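PDB 4R3L: N-alpha-acetyltransferase from Sulfolobus solfataricus P2, which transfers the acetyl group of acetyl-CoA to the free alpha-amino group of protein N-termini, preferring those that begin with serine. Local coordinates for residues Lys151-Tyr154 with Asp159-Leu162. Residues are numbered along the deposited sequence; the frame is centred on the assembly and turned at random.
Sequences KGYY and DAYL
The methyl group of Ala160 packs against two tyrosines, Tyr153 and Tyr154, and this is the tight half of the contact. Its CB lies 3.3 Å from CE2 of Tyr154, while on the Tyr153 side CB meets CB at 3.6 Å. The first torsions separate the two side chains: Tyr153 has CG anti to its backbone N (chi1 -173°), which carries the ring away from the strand and leaves CB, CG and CD2 beside the methyl, whereas Tyr154 has CG anti to its carbonyl carbon (chi1 -65°) and brings the far end of its ring inward. The two rings also meet edge to face, with CD2 of Tyr153 3.6 Å above the plane of the Tyr154 ring and offset toward its rim. Alanine suits its place because a single methyl fills the buried corner without pushing the aromatics apart; the flat tyrosine rings suit theirs by presenting carbon to it.

The other half is looser and lies toward solvent. Here the carboxylate of Asp159, on its short side chain, reaches back to the turn, and the backbone N of Gly152 donates a hydrogen bond to OD1 at 2.8 Å, nearly straight at 165°. CA of Lys151 lies 3.2 Å from the same oxygen, but NZ of Lys151 stays 6.8 Å from OD2, too far for a salt bridge. Glycine readily takes the positive phi that the turn requires. With an alanine in place of Asp159, the Gly152 N-H would probably lose this acceptor, leaving the turn freer to shift.

Beyond the pair, Tyr153 and Tyr154 touch Glu127, a zinc-binding residue, and Tyr154 also packs on Glu35, a residue important for substrate specificity. The contact closes the base of the loop of a beta hairpin, strands 145-150 and 160-166, at the edge of the GNAT sheet, where Tyr154 binds the substrate peptide.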
loop_
_atom_site.group_PDB
_atom_site.type_symbol
_atom_site.label_atom_id
_atom_site.label_comp_id
_atom_site.label_asym_id
_atom_site.label_seq_id
_atom_site.Cartn_x
_atom_site.Cartn_y
_atom_site.Cartn_z
ATOM N N LYS A 151 -6.453 16.628 -6.500
ATOM C CA LYS A 151 -5.945 17.940 -6.124
ATOM C C LYS A 151 -6.109 18.199 -4.620
ATOM O O LYS A 151 -7.178 17.951 -4.048
ATOM C CB LYS A 151 -6.647 19.022 -6.946
ATOM C CG LYS A 151 -6.455 18.839 -8.445
ATOM C CD LYS A 151 -7.659 19.321 -9.236
ATOM C CE LYS A 151 -7.417 19.215 -10.734
ATOM N NZ LYS A 151 -7.040 17.822 -11.135
ATOM N N GLY A 152 -5.031 18.668 -3.995
ATOM C CA GLY A 152 -5.015 18.995 -2.579
ATOM C C GLY A 152 -5.331 17.803 -1.698
ATOM O O GLY A 152 -5.943 17.946 -0.645
ATOM N N TYR A 153 -4.910 16.620 -2.132
ATOM C CA TYR A 153 -5.195 15.394 -1.402
ATOM C C TYR A 153 -4.565 15.371 -0.004
ATOM O O TYR A 153 -5.159 14.844 0.929
ATOM C CB TYR A 153 -4.722 14.169 -2.207
ATOM C CG TYR A 153 -5.140 12.853 -1.589
ATOM C CD1 TYR A 153 -6.460 12.429 -1.648
ATOM C CD2 TYR A 153 -4.220 12.040 -0.943
ATOM C CE1 TYR A 153 -6.855 11.232 -1.075
ATOM C CE2 TYR A 153 -4.604 10.841 -0.367
ATOM C CZ TYR A 153 -5.921 10.443 -0.438
ATOM O OH TYR A 153 -6.314 9.252 0.123
ATOM N N TYR A 154 -3.366 15.927 0.147
ATOM C CA TYR A 154 -2.685 15.830 1.448
ATOM C C TYR A 154 -2.977 17.041 2.319
ATOM O O TYR A 154 -3.380 18.091 1.809
ATOM C CB TYR A 154 -1.188 15.622 1.239
ATOM C CG TYR A 154 -0.950 14.288 0.565
ATOM C CD1 TYR A 154 -0.896 13.107 1.303
ATOM C CD2 TYR A 154 -0.865 14.201 -0.816
ATOM C CE1 TYR A 154 -0.721 11.875 0.675
ATOM C CE2 TYR A 154 -0.691 12.993 -1.441
ATOM C CZ TYR A 154 -0.623 11.832 -0.701
ATOM O OH TYR A 154 -0.450 10.641 -1.370
ATOM N N ASP A 159 -0.683 17.888 -3.987
ATOM C CA ASP A 159 -1.472 17.019 -4.853
ATOM C C ASP A 159 -0.991 15.563 -4.770
ATOM O O ASP A 159 0.165 15.316 -4.433
ATOM C CB ASP A 159 -1.402 17.476 -6.303
ATOM C CG ASP A 159 -2.020 18.840 -6.523
ATOM O OD1 ASP A 159 -2.980 19.209 -5.800
ATOM O OD2 ASP A 159 -1.541 19.530 -7.446
ATOM N N ALA A 160 -1.897 14.628 -5.059
ATOM C CA ALA A 160 -1.557 13.211 -5.191
ATOM C C ALA A 160 -1.816 12.722 -6.607
ATOM O O ALA A 160 -2.739 13.177 -7.272
ATOM C CB ALA A 160 -2.355 12.369 -4.222
ATOM N N TYR A 161 -1.001 11.780 -7.063
ATOM C CA TYR A 161 -1.377 10.995 -8.216
ATOM C C TYR A 161 -2.195 9.815 -7.736
ATOM O O TYR A 161 -1.776 9.132 -6.812
ATOM C CB TYR A 161 -0.154 10.467 -8.971
ATOM C CG TYR A 161 0.709 11.500 -9.649
ATOM C CD1 TYR A 161 0.201 12.311 -10.653
ATOM C CD2 TYR A 161 2.054 11.623 -9.322
ATOM C CE1 TYR A 161 1.005 13.243 -11.285
ATOM C CE2 TYR A 161 2.862 12.547 -9.948
ATOM C CZ TYR A 161 2.334 13.357 -10.927
ATOM O OH TYR A 161 3.154 14.283 -11.548
ATOM N N LEU A 162 -3.334 9.555 -8.363
ATOM C CA LEU A 162 -3.995 8.268 -8.183
ATOM C C LEU A 162 -3.409 7.318 -9.219
ATOM O O LEU A 162 -3.599 7.503 -10.417
ATOM C CB LEU A 162 -5.514 8.363 -8.339
ATOM C CG LEU A 162 -6.305 7.191 -7.724
ATOM C CD1 LEU A 162 -7.741 7.596 -7.434
ATOM C CD2 LEU A 162 -6.315 5.958 -8.620
#